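Side-chain contacts in glycerophosphodiester phosphodiesterase (Thermotoga maritima, PDB 1O1Z), which belongs to the glycerophosphoryl diester phosphodiesterase family, whose members are built on a TIM-barrel fold: residues Phe33-Ala36 and Ile37-Gly40; Glu27-Leu30 and Glu31-Met34; Leu16-Arg19 and Gly20-Lys24; Lys89-Thr92 and Leu93-Phe97. All coordinates share one frame; numbering follows the deposited sequence. Where two conformers were deposited one is given.

From the N terminus, contact 3 (16-19 with 20-24) comes first, closing the turn that ends strand 14-18. Contact 2 (27-30 with 31-34) starts helix 30-38, and contact 1 (33-36 with 37-40) ends it. Contacts 2 and 1 overlap at Phe33 and Met34, one beginning where the other ends; contact 3 lies before both and contact 4 after, and none is nested within another. Contacts 3 and 2 are joined where Asn28 N meets Arg19 O and Tyr21 N meets Ala32 O, probable hydrogen bonds. Contact 4 (89-92 with 93-97) starts helix 93-99, far later in sequence, yet Val96 packs on Phe33 and Thr91 on Leu30, so two helix starts meet there.

Contact 1: residues Phe33-Ala36 and Ile37-Gly40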
ATOM      1  N   PHE A  33       8.008   0.941  10.269  1.00  9.01           N
ATOM      2  CA  PHE A  33       7.451   2.181   9.713  1.00  8.17           C
ATOM      3  C   PHE A  33       8.292   3.384  10.110  1.00  8.81           C
ATOM      4  O   PHE A  33       8.623   4.218   9.276  1.00 10.16           O
ATOM      5  CB  PHE A  33       6.009   2.408  10.167  1.00  9.57           C
ATOM      6  CG  PHE A  33       5.056   1.302   9.789  1.00  8.24           C
ATOM      7  CD1 PHE A  33       4.997   0.834   8.494  1.00  9.07           C
ATOM      8  CD2 PHE A  33       4.155   0.775  10.708  1.00  9.67           C
ATOM      9  CE1 PHE A  33       4.113  -0.166   8.122  1.00 10.92           C
ATOM     10  CE2 PHE A  33       3.278  -0.236  10.338  1.00 10.05           C
ATOM     11  CZ  PHE A  33       3.251  -0.705   9.063  1.00  7.96           C
ATOM     12  N   MET A  34       8.663   3.472  11.387  1.00  9.48           N
ATOM     13  CA  MET A  34       9.479   4.602  11.865  1.00 10.44           C
ATOM     14  C   MET A  34      10.846   4.635  11.162  1.00 11.13           C
ATOM     15  O   MET A  34      11.332   5.701  10.800  1.00 11.92           O
ATOM     16  CB  MET A  34       9.601   4.573  13.394  1.00 13.88           C
ATOM     17  CG  MET A  34       8.226   4.786  14.081  1.00 16.33           C
ATOM     18  SD  MET A  34       8.439   4.943  15.930  0.50 17.87           S
ATOM     19  CE  MET A  34       8.905   3.288  16.359  0.50 18.66           C
ATOM     20  N   LYS A  35      11.451   3.468  10.971  1.00  8.92           N
ATOM     21  CA  LYS A  35      12.753   3.382  10.311  1.00  9.61           C
ATOM     22  C   LYS A  35      12.699   3.775   8.827  1.00  9.65           C
ATOM     23  O   LYS A  35      13.660   4.328   8.301  1.00  9.76           O
ATOM     24  CB  LYS A  35      13.364   1.984  10.479  1.00 11.38           C
ATOM     25  CG  LYS A  35      13.812   1.661  11.898  1.00 10.65           C
ATOM     26  CD  LYS A  35      15.061   2.393  12.254  1.00 15.73           C
ATOM     27  CE  LYS A  35      15.382   2.219  13.732  1.00 23.48           C
ATOM     28  NZ  LYS A  35      16.548   3.047  14.110  1.00 31.32           N
ATOM     29  N   ALA A  36      11.575   3.507   8.159  1.00  8.10           N
ATOM     30  CA  ALA A  36      11.403   3.949   6.775  1.00  7.81           C
ATOM     31  C   ALA A  36      11.407   5.462   6.704  1.00  9.13           C
ATOM     32  O   ALA A  36      12.041   6.055   5.856  1.00  7.95           O
ATOM     33  CB  ALA A  36      10.097   3.402   6.203  1.00  8.17           C
ATOM     34  N   ILE A  37      10.693   6.094   7.625  1.00  9.35           N
ATOM     35  CA  ILE A  37      10.625   7.560   7.657  1.00  9.95           C
ATOM     36  C   ILE A  37      11.983   8.159   8.023  1.00 11.60           C
ATOM     37  O   ILE A  37      12.432   9.140   7.422  1.00 11.35           O
ATOM     38  CB  ILE A  37       9.508   8.027   8.641  1.00 12.46           C
ATOM     39  CG1 ILE A  37       8.141   7.454   8.270  1.00 13.57           C
ATOM     40  CG2 ILE A  37       9.473   9.560   8.727  1.00 14.58           C
ATOM     41  CD1 ILE A  37       7.731   7.664   6.832  1.00 14.90           C
ATOM     42  N   GLU A  38      12.682   7.529   8.968  1.00 11.73           N
ATOM     43  CA  GLU A  38      14.015   7.996   9.345  1.00 11.65           C
ATOM     44  C   GLU A  38      15.005   7.924   8.180  1.00 12.58           C
ATOM     45  O   GLU A  38      15.933   8.730   8.078  1.00 14.38           O
ATOM     46  CB  GLU A  38      14.550   7.176  10.513  1.00 13.83           C
ATOM     47  CG  GLU A  38      13.820   7.418  11.817  1.00 19.56           C
ATOM     48  CD  GLU A  38      14.225   6.421  12.906  1.00 32.63           C
ATOM     49  OE1 GLU A  38      15.404   5.992  12.929  1.00 33.48           O
ATOM     50  OE2 GLU A  38      13.360   6.060  13.735  1.00 40.97           O
ATOM     51  N   ALA A  39      14.811   6.924   7.322  1.00  9.83           N
ATOM     52  CA  ALA A  39      15.650   6.678   6.148  1.00 10.47           C
ATOM     53  C   ALA A  39      15.325   7.599   4.967  1.00 12.60           C
ATOM     54  O   ALA A  39      16.003   7.565   3.936  1.00 15.56           O
ATOM     55  CB  ALA A  39      15.549   5.218   5.736  1.00 11.97           C
ATOM     56  N   GLY A  40      14.298   8.419   5.126  1.00  9.14           N
ATOM     57  CA  GLY A  40      13.946   9.428   4.148  1.00 10.51           C
ATOM     58  C   GLY A  40      12.793   9.098   3.220  1.00  9.09           C
ATOM     59  O   GLY A  40      12.572   9.838   2.247  1.00 10.25           O
TER
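Ile37, in the last turn of helix 30-38, turns its CG1 branch back to 3.4 Å from Phe33 O. CG1 stands anti to the carbonyl carbon (chi1 -57°), which directs this branch back along the helix. This is the close-packed part. Ile37 N donates to Phe33 O and Glu38 N to Met34 O, the latter at 2.9 Å, while Ala39 CB sits 3.3 Å from Lys35 O. The buried side chains of Phe33 and Ala36 turn to Val44 of strand 43-50, and Ala36 and Ala39 also touch Val227 of helix 227-232. The opposite character appears at Lys35 and Glu38, where the two chains cross at a slant. Lys35 bends at chi2 (-74°), and its NZ reaches Glu38 OE1 at 3.4 Å, a salt bridge whose hydrogen bond is weak. Glu38 CG rests 3.2 Å from Met34 O. The helix finishes in a Schellman motif: Gly40, at positive phi (101°), sends its N to Ile37 O at 3.0 Å. Backbone bonds thus carry the last turn of this helix of a beta-alpha-beta unit, and the long, weak pairing of Lys35 with exposed Glu38 is consistent with a modest contribution from charge.

Contact 2: residues Glu27-Leu30 and Glu31-Met34; sequences ENTL and EAFM
Thr29 chi1 of 61° sets OG1 between its own backbone N and carbonyl carbon, facing Ala32 N, and chi1 of -59° in Phe33 swings the ring back under Thr29 and Asn28. Ala32 N donates to Thr29 OG1 at 3.1 Å along a fairly straight N-H. The same oxygen is hydrogen-bonded to Leu26 O and accepts a hydrogen bond from a water, which also donates to Glu31 OE1 at 3.0 Å. The bond from Ala32 N makes Thr29, placed right before the first turn, the N-cap of helix 30-38, the first helix after strand 14-18 in the barrel. Phe33 N then donates to Thr29 O, and that carbonyl oxygen also lies over one face of the Phe33 ring, 3.2 Å from CD2. Asn28 OD1 approaches the ring at its edge, 3.4 Å from CZ, with the amide and ring planes 51° apart. This buried oxygen has no hydrogen-bonding partner in the model, whereas Asn28 ND2 is hydrogen-bonded to Asp47 OD1. One turn on, Met34 N donates to Leu30 O at 2.9 Å.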
ATOM      1  N   GLU A  27       8.485  -6.648   9.056  1.00  8.81           N
ATOM      2  CA  GLU A  27       7.423  -6.052   8.280  1.00  7.98           C
ATOM      3  C   GLU A  27       6.222  -5.661   9.123  1.00 10.17           C
ATOM      4  O   GLU A  27       5.788  -6.381  10.035  1.00  8.57           O
ATOM      5  CB  GLU A  27       6.944  -6.995   7.196  1.00  8.79           C
ATOM      6  CG  GLU A  27       6.483  -8.338   7.711  1.00 11.87           C
ATOM      7  CD  GLU A  27       5.851  -9.145   6.614  1.00 13.15           C
ATOM      8  OE1 GLU A  27       6.639  -9.758   5.873  1.00 18.61           O
ATOM      9  OE2 GLU A  27       4.603  -9.148   6.492  1.00 13.77           O
ATOM     10  N   ASN A  28       5.666  -4.520   8.770  1.00  8.37           N
ATOM     11  CA  ASN A  28       4.392  -4.066   9.322  1.00  8.23           C
ATOM     12  C   ASN A  28       4.410  -3.762  10.830  1.00 10.89           C
ATOM     13  O   ASN A  28       3.351  -3.675  11.458  1.00 12.38           O
ATOM     14  CB  ASN A  28       3.239  -4.997   8.919  1.00  7.76           C
ATOM     15  CG  ASN A  28       2.641  -4.654   7.578  1.00  9.03           C
ATOM     16  OD1 ASN A  28       2.674  -3.497   7.136  1.00 10.27           O
ATOM     17  ND2 ASN A  28       2.112  -5.664   6.901  1.00 10.09           N
ATOM     18  N   THR A  29       5.599  -3.564  11.392  1.00 10.23           N
ATOM     19  CA  THR A  29       5.729  -3.139  12.794  1.00 10.46           C
ATOM     20  C   THR A  29       5.978  -1.658  12.905  1.00 10.69           C
ATOM     21  O   THR A  29       6.450  -1.016  11.953  1.00 10.07           O
ATOM     22  CB  THR A  29       6.895  -3.852  13.506  1.00 10.42           C
ATOM     23  OG1 THR A  29       8.155  -3.540  12.857  1.00 11.00           O
ATOM     24  CG2 THR A  29       6.722  -5.364  13.474  1.00 12.36           C
ATOM     25  N   LEU A  30       5.738  -1.099  14.092  1.00 11.51           N
ATOM     26  CA  LEU A  30       5.979   0.326  14.277  1.00 11.31           C
ATOM     27  C   LEU A  30       7.435   0.652  14.006  1.00 11.26           C
ATOM     28  O   LEU A  30       7.733   1.679  13.416  1.00 12.26           O
ATOM     29  CB  LEU A  30       5.599   0.813  15.682  1.00 12.82           C
ATOM     30  CG  LEU A  30       4.128   0.812  16.041  1.00 15.60           C
ATOM     31  CD1 LEU A  30       3.957   1.214  17.498  1.00 16.84           C
ATOM     32  CD2 LEU A  30       3.363   1.758  15.122  1.00 15.24           C
ATOM     33  N   GLU A  31       8.350  -0.212  14.450  1.00 11.17           N
ATOM     34  CA  GLU A  31       9.754  -0.013  14.193  1.00 11.61           C
ATOM     35  C   GLU A  31      10.023   0.082  12.699  1.00  9.81           C
ATOM     36  O   GLU A  31      10.702   1.001  12.250  1.00 10.89           O
ATOM     37  CB  GLU A  31      10.589  -1.137  14.814  1.00 12.36           C
ATOM     38  CG  GLU A  31      12.076  -1.004  14.541  1.00 15.74           C
ATOM     39  CD  GLU A  31      12.872  -2.171  15.085  1.00 21.61           C
ATOM     40  OE1 GLU A  31      12.449  -3.328  14.888  1.00 26.47           O
ATOM     41  OE2 GLU A  31      13.937  -1.924  15.675  1.00 26.48           O
ATOM     42  N   ALA A  32       9.472  -0.841  11.907  1.00  9.93           N
ATOM     43  CA  ALA A  32       9.710  -0.807  10.455  1.00  8.45           C
ATOM     44  C   ALA A  32       9.183   0.494   9.832  1.00  8.93           C
ATOM     45  O   ALA A  32       9.834   1.093   8.980  1.00 10.05           O
ATOM     46  CB  ALA A  32       9.100  -2.009   9.792  1.00  8.37           C
ATOM     47  N   PHE A  33       8.008   0.941  10.269  1.00  9.01           N
ATOM     48  CA  PHE A  33       7.451   2.181   9.713  1.00  8.17           C
ATOM     49  C   PHE A  33       8.292   3.384  10.110  1.00  8.81           C
ATOM     50  O   PHE A  33       8.623   4.218   9.276  1.00 10.16           O
ATOM     51  CB  PHE A  33       6.009   2.408  10.167  1.00  9.57           C
ATOM     52  CG  PHE A  33       5.056   1.302   9.789  1.00  8.24           C
ATOM     53  CD1 PHE A  33       4.997   0.834   8.494  1.00  9.07           C
ATOM     54  CD2 PHE A  33       4.155   0.775  10.708  1.00  9.67           C
ATOM     55  CE1 PHE A  33       4.113  -0.166   8.122  1.00 10.92           C
ATOM     56  CE2 PHE A  33       3.278  -0.236  10.338  1.00 10.05           C
ATOM     57  CZ  PHE A  33       3.251  -0.705   9.063  1.00  7.96           C
ATOM     58  N   MET A  34       8.663   3.472  11.387  1.00  9.48           N
ATOM     59  CA  MET A  34       9.479   4.602  11.865  1.00 10.44           C
ATOM     60  C   MET A  34      10.846   4.635  11.162  1.00 11.13           C
ATOM     61  O   MET A  34      11.332   5.701  10.800  1.00 11.92           O
ATOM     62  CB  MET A  34       9.601   4.573  13.394  1.00 13.88           C
ATOM     63  CG  MET A  34       8.226   4.786  14.081  1.00 16.33           C
ATOM     64  SD  MET A  34       8.439   4.943  15.930  0.50 17.87           S
ATOM     65  CE  MET A  34       8.905   3.288  16.359  0.50 18.66           C
TER
HETATM   66  O   HOH W   1       9.778  -4.679  15.190  1.00 35.08           O

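Contact 3: residues Leu16-Arg19 and Gly20-Lys24; sequences LGHR and GYSAK
Gly17 to Gly20 form a type II beta turn, in which Gly20 N donates to Gly17 O at 3.0 Å, bent to an N-H angle of 140° and reaching the oxygen from above the carbonyl plane, and the chain leaves it through Gly20, whose positive phi is readily open to a residue with no side chain to meet the preceding carbonyl, into an inverse gamma turn centred on Tyr21. The side chain that closes the bend is Ser22. Its OG, set between its own N and carbonyl carbon (chi1 61°), donates to His18 O at 2.7 Å, and the near-linear approach to the carbonyl shows a well-directed bond. Ser22 CB follows at 3.2 Å from the same His18 O. The polar end of His18 looks elsewhere: ND1 is hydrogen-bonded to Asp225. Over one face of the imidazole, Arg19 CG stands 4.0 Å above the ring centre, a contact between neighbours in sequence. From there the extended Arg19 chain carries NH1 to a salt bridge with Glu27, which would be expected to steady the guanidinium. Tyr21 OH is hydrogen-bonded to Glu228 of helix 227-232. At the base of the bend, strand 14-18 runs parallel between strands 43-50 and 221-224: Leu16 pairs by backbone hydrogen bonds with Val222 and Thr224, and Gly17 with Gly43 and Glu45, while Leu16 packs on Ile105 and Asn107 of strand 105-110.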
ATOM      1  N   LEU A  16       7.805   4.826  -1.015  1.00  7.78           N
ATOM      2  CA  LEU A  16       7.055   4.259   0.103  1.00  8.81           C
ATOM      3  C   LEU A  16       7.698   2.963   0.540  1.00 10.03           C
ATOM      4  O   LEU A  16       7.979   2.116  -0.296  1.00  9.06           O
ATOM      5  CB  LEU A  16       5.606   3.985  -0.261  1.00  8.67           C
ATOM      6  CG  LEU A  16       4.750   5.158  -0.751  1.00  8.48           C
ATOM      7  CD1 LEU A  16       3.298   4.693  -1.001  1.00 12.17           C
ATOM      8  CD2 LEU A  16       4.795   6.333   0.221  1.00 10.39           C
ATOM      9  N   GLY A  17       7.871   2.801   1.839  1.00  8.61           N
ATOM     10  CA  GLY A  17       8.389   1.566   2.405  1.00  7.83           C
ATOM     11  C   GLY A  17       7.315   0.507   2.471  1.00  8.91           C
ATOM     12  O   GLY A  17       6.316   0.677   3.164  1.00  8.37           O
ATOM     13  N   HIS A  18       7.515  -0.590   1.748  1.00  7.85           N
ATOM     14  CA  HIS A  18       6.597  -1.715   1.679  1.00  9.63           C
ATOM     15  C   HIS A  18       6.556  -2.459   3.006  1.00  8.66           C
ATOM     16  O   HIS A  18       7.538  -3.103   3.393  1.00  9.60           O
ATOM     17  CB  HIS A  18       7.067  -2.661   0.575  1.00  9.78           C
ATOM     18  CG  HIS A  18       6.189  -3.841   0.378  1.00 11.49           C
ATOM     19  ND1 HIS A  18       6.664  -5.130   0.420  1.00 14.42           N
ATOM     20  CD2 HIS A  18       4.855  -3.934   0.167  1.00 14.60           C
ATOM     21  CE1 HIS A  18       5.662  -5.972   0.214  1.00 12.53           C
ATOM     22  NE2 HIS A  18       4.551  -5.278   0.069  1.00 14.41           N
ATOM     23  N   ARG A  19       5.439  -2.321   3.722  1.00  8.58           N
ATOM     24  CA  ARG A  19       5.354  -2.822   5.099  1.00  8.44           C
ATOM     25  C   ARG A  19       6.410  -2.165   5.992  1.00  7.77           C
ATOM     26  O   ARG A  19       6.939  -2.758   6.935  1.00  8.98           O
ATOM     27  CB  ARG A  19       5.430  -4.346   5.117  1.00  9.16           C
ATOM     28  CG  ARG A  19       4.580  -5.021   4.091  1.00 10.05           C
ATOM     29  CD  ARG A  19       4.541  -6.529   4.197  1.00 10.95           C
ATOM     30  NE  ARG A  19       3.943  -7.099   3.004  1.00 11.88           N
ATOM     31  CZ  ARG A  19       4.057  -8.355   2.619  1.00 13.85           C
ATOM     32  NH1 ARG A  19       4.715  -9.237   3.348  1.00 16.26           N
ATOM     33  NH2 ARG A  19       3.517  -8.736   1.468  1.00 17.13           N
ATOM     34  N   GLY A  20       6.692  -0.897   5.717  1.00  8.03           N
ATOM     35  CA  GLY A  20       7.783  -0.176   6.352  1.00  8.54           C
ATOM     36  C   GLY A  20       9.120  -0.477   5.687  1.00  9.44           C
ATOM     37  O   GLY A  20       9.157  -0.851   4.521  1.00  9.69           O
ATOM     38  N   TYR A  21      10.215  -0.308   6.431  1.00  9.63           N
ATOM     39  CA  TYR A  21      11.545  -0.627   5.928  1.00  8.76           C
ATOM     40  C   TYR A  21      11.748  -2.114   6.173  1.00 10.02           C
ATOM     41  O   TYR A  21      12.507  -2.530   7.049  1.00 10.06           O
ATOM     42  CB  TYR A  21      12.610   0.204   6.632  1.00 10.86           C
ATOM     43  CG  TYR A  21      13.970   0.240   5.963  1.00  9.69           C
ATOM     44  CD1 TYR A  21      14.310  -0.657   4.946  1.00  9.20           C
ATOM     45  CD2 TYR A  21      14.910   1.159   6.355  1.00 11.86           C
ATOM     46  CE1 TYR A  21      15.532  -0.623   4.340  1.00 10.82           C
ATOM     47  CE2 TYR A  21      16.148   1.206   5.754  1.00 11.03           C
ATOM     48  CZ  TYR A  21      16.457   0.322   4.747  1.00 12.82           C
ATOM     49  OH  TYR A  21      17.698   0.381   4.140  1.00 15.46           O
ATOM     50  N   SER A  22      11.060  -2.918   5.370  1.00  8.53           N
ATOM     51  CA  SER A  22      10.924  -4.339   5.678  1.00  8.65           C
ATOM     52  C   SER A  22      12.149  -5.167   5.285  1.00 11.08           C
ATOM     53  O   SER A  22      12.245  -6.301   5.685  1.00 11.16           O
ATOM     54  CB  SER A  22       9.644  -4.881   5.046  1.00 11.87           C
ATOM     55  OG  SER A  22       9.677  -4.733   3.640  1.00 12.57           O
ATOM     56  N   ALA A  23      13.064  -4.617   4.487  1.00 10.82           N
ATOM     57  CA  ALA A  23      14.333  -5.325   4.201  1.00 10.46           C
ATOM     58  C   ALA A  23      15.216  -5.443   5.439  1.00 11.74           C
ATOM     59  O   ALA A  23      16.080  -6.350   5.518  1.00 14.12           O
ATOM     60  CB  ALA A  23      15.107  -4.641   3.099  1.00 11.09           C
ATOM     61  N   LYS A  24      15.064  -4.513   6.379  1.00 12.20           N
ATOM     62  CA  LYS A  24      15.932  -4.450   7.563  1.00 11.00           C
ATOM     63  C   LYS A  24      15.224  -4.653   8.913  1.00 12.11           C
ATOM     64  O   LYS A  24      15.876  -4.981   9.913  1.00 13.04           O
ATOM     65  CB  LYS A  24      16.681  -3.115   7.592  1.00 12.13           C
ATOM     66  CG  LYS A  24      17.762  -2.978   6.526  1.00 17.77           C
ATOM     67  CD  LYS A  24      18.680  -1.775   6.816  1.00 20.54           C
ATOM     68  CE  LYS A  24      19.858  -1.699   5.821  0.65 24.03           C
ATOM     69  NZ  LYS A  24      20.986  -0.818   6.291  0.65 26.90           N
TER

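Contact 4: residues Lys89-Thr92 and Leu93-Phe97; sequences KITT and LKEVF
Thr92 and Glu95 form a capping box at the start of helix 93-99, which lies against strand 56-58, the antiparallel partner of barrel strand 43-50. Among the hydrogen bonds, Glu95 N donates to Thr92 OG1 at 3.2 Å and 158°, and in return Thr92 N donates to Glu95 OE1 at 3.2 Å, meeting the lone pair turned away from the other carboxylate oxygen. Glu95 chi1 of -69° puts CG beside its own backbone N, and the chain then extends back over the first turn. Val96 N completes the backbone set by donating to Thr92 O at 3.1 Å, in the carbonyl plane. A water also contacts Thr91 OG1 at 3.0 Å and gives Glu95 OE1 a weak bond. Of charge interactions, Glu95 OE1 has a salt bridge to Lys83, so the one oxygen serves the box and a second helix, 79-85; that lysine may well stabilise the carboxylate's negative charge. In the apolar packing, Thr91 and Val96 cross at about a right angle, and both touch Leu30 of helix 30-38 and Val58 of strand 56-58. Their methyls, Thr91 CG2 and Val96 CG2, meet at 3.9 Å.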
ATOM      1  N   LYS A  89       4.454  -6.969  19.110  1.00 10.18           N
ATOM      2  CA  LYS A  89       4.966  -6.534  17.803  1.00 12.14           C
ATOM      3  C   LYS A  89       3.854  -6.172  16.828  1.00 11.24           C
ATOM      4  O   LYS A  89       4.045  -5.307  15.976  1.00 12.06           O
ATOM      5  CB  LYS A  89       5.877  -7.594  17.178  1.00 12.75           C
ATOM      6  CG  LYS A  89       7.172  -7.725  17.937  1.00 15.74           C
ATOM      7  CD  LYS A  89       8.078  -8.761  17.310  1.00 27.61           C
ATOM      8  CE  LYS A  89       9.435  -8.830  18.026  1.00 36.81           C
ATOM      9  NZ  LYS A  89       9.324  -9.336  19.423  1.00 43.79           N
ATOM     10  N   ILE A  90       2.705  -6.820  16.923  1.00  9.50           N
ATOM     11  CA  ILE A  90       1.604  -6.463  16.039  1.00 10.87           C
ATOM     12  C   ILE A  90       1.061  -5.124  16.472  1.00 11.44           C
ATOM     13  O   ILE A  90       1.005  -4.827  17.655  1.00 12.82           O
ATOM     14  CB  ILE A  90       0.515  -7.532  16.016  1.00 12.13           C
ATOM     15  CG1 ILE A  90      -0.393  -7.319  14.805  1.00 14.55           C
ATOM     16  CG2 ILE A  90      -0.266  -7.566  17.306  1.00 14.64           C
ATOM     17  CD1 ILE A  90      -1.348  -8.511  14.573  1.00 19.83           C
ATOM     18  N   THR A  91       0.698  -4.287  15.510  1.00 10.36           N
ATOM     19  CA  THR A  91       0.175  -2.975  15.787  1.00  9.20           C
ATOM     20  C   THR A  91      -1.177  -2.719  15.134  1.00 11.05           C
ATOM     21  O   THR A  91      -1.670  -3.522  14.370  1.00 11.79           O
ATOM     22  CB  THR A  91       1.228  -1.898  15.415  1.00 14.52           C
ATOM     23  OG1 THR A  91       0.855  -0.611  15.925  1.00 15.85           O
ATOM     24  CG2 THR A  91       1.391  -1.714  13.945  1.00 14.68           C
ATOM     25  N   THR A  92      -1.791  -1.630  15.539  1.00 12.73           N
ATOM     26  CA  THR A  92      -3.101  -1.233  15.022  1.00 11.23           C
ATOM     27  C   THR A  92      -2.925  -0.017  14.141  1.00 10.61           C
ATOM     28  O   THR A  92      -1.945   0.721  14.243  1.00 10.93           O
ATOM     29  CB  THR A  92      -4.036  -0.885  16.142  1.00 12.95           C
ATOM     30  OG1 THR A  92      -3.525   0.221  16.899  1.00 13.42           O
ATOM     31  CG2 THR A  92      -4.159  -2.062  17.157  1.00 20.49           C
ATOM     32  N   LEU A  93      -3.897   0.220  13.274  1.00 10.51           N
ATOM     33  CA  LEU A  93      -3.842   1.407  12.433  1.00  9.66           C
ATOM     34  C   LEU A  93      -3.813   2.684  13.280  1.00 10.59           C
ATOM     35  O   LEU A  93      -3.066   3.612  12.984  1.00 12.12           O
ATOM     36  CB  LEU A  93      -5.002   1.388  11.440  1.00 12.16           C
ATOM     37  CG  LEU A  93      -5.014   2.542  10.457  1.00 11.39           C
ATOM     38  CD1 LEU A  93      -3.734   2.493   9.580  1.00 13.23           C
ATOM     39  CD2 LEU A  93      -6.273   2.472   9.600  1.00 12.14           C
ATOM     40  N   LYS A  94      -4.621   2.712  14.336  1.00 11.17           N
ATOM     41  CA  LYS A  94      -4.595   3.822  15.286  1.00 12.89           C
ATOM     42  C   LYS A  94      -3.173   4.147  15.785  1.00 12.03           C
ATOM     43  O   LYS A  94      -2.746   5.330  15.823  1.00 11.98           O
ATOM     44  CB  LYS A  94      -5.504   3.514  16.475  1.00 13.32           C
ATOM     45  CG  LYS A  94      -5.423   4.508  17.649  1.00 20.48           C
ATOM     46  CD  LYS A  94      -6.428   4.147  18.736  1.00 24.49           C
ATOM     47  CE  LYS A  94      -6.334   5.103  19.933  1.00 32.92           C
ATOM     48  NZ  LYS A  94      -5.041   4.934  20.662  1.00 40.21           N
ATOM     49  N   GLU A  95      -2.434   3.112  16.184  1.00 10.89           N
ATOM     50  CA  GLU A  95      -1.065   3.286  16.675  1.00 11.32           C
ATOM     51  C   GLU A  95      -0.095   3.782  15.595  1.00 10.75           C
ATOM     52  O   GLU A  95       0.799   4.596  15.864  1.00 11.78           O
ATOM     53  CB  GLU A  95      -0.569   1.980  17.302  1.00 14.99           C
ATOM     54  CG  GLU A  95      -1.283   1.656  18.585  1.00 16.95           C
ATOM     55  CD  GLU A  95      -0.905   0.323  19.179  1.00 31.84           C
ATOM     56  OE1 GLU A  95      -1.029  -0.713  18.489  1.00 23.92           O
ATOM     57  OE2 GLU A  95      -0.494   0.317  20.353  1.00 35.46           O
ATOM     58  N   VAL A  96      -0.281   3.333  14.356  1.00  9.76           N
ATOM     59  CA  VAL A  96       0.554   3.838  13.264  1.00  8.77           C
ATOM     60  C   VAL A  96       0.361   5.344  13.111  1.00 10.13           C
ATOM     61  O   VAL A  96       1.331   6.086  12.981  1.00 11.08           O
ATOM     62  CB  VAL A  96       0.287   3.104  11.946  1.00 10.71           C
ATOM     63  CG1 VAL A  96       1.105   3.699  10.834  1.00 12.44           C
ATOM     64  CG2 VAL A  96       0.596   1.619  12.093  1.00 11.24           C
ATOM     65  N   PHE A  97      -0.895   5.793  13.142  1.00 11.01           N
ATOM     66  CA  PHE A  97      -1.181   7.225  13.002  1.00  9.80           C
ATOM     67  C   PHE A  97      -0.525   8.034  14.125  1.00 13.01           C
ATOM     68  O   PHE A  97      -0.082   9.148  13.890  1.00 14.28           O
ATOM     69  CB  PHE A  97      -2.690   7.500  13.024  1.00 10.73           C
ATOM     70  CG  PHE A  97      -3.457   7.073  11.798  1.00 10.69           C
ATOM     71  CD1 PHE A  97      -2.865   6.546  10.666  1.00 11.20           C
ATOM     72  CD2 PHE A  97      -4.832   7.230  11.787  1.00 14.07           C
ATOM     73  CE1 PHE A  97      -3.629   6.185   9.562  1.00 11.54           C
ATOM     74  CE2 PHE A  97      -5.578   6.871  10.688  1.00 13.02           C
ATOM     75  CZ  PHE A  97      -4.978   6.368   9.587  1.00 11.00           C
TER
HETATM   76  O   HOH W   2       1.721  -1.214  18.700  1.00 32.84           O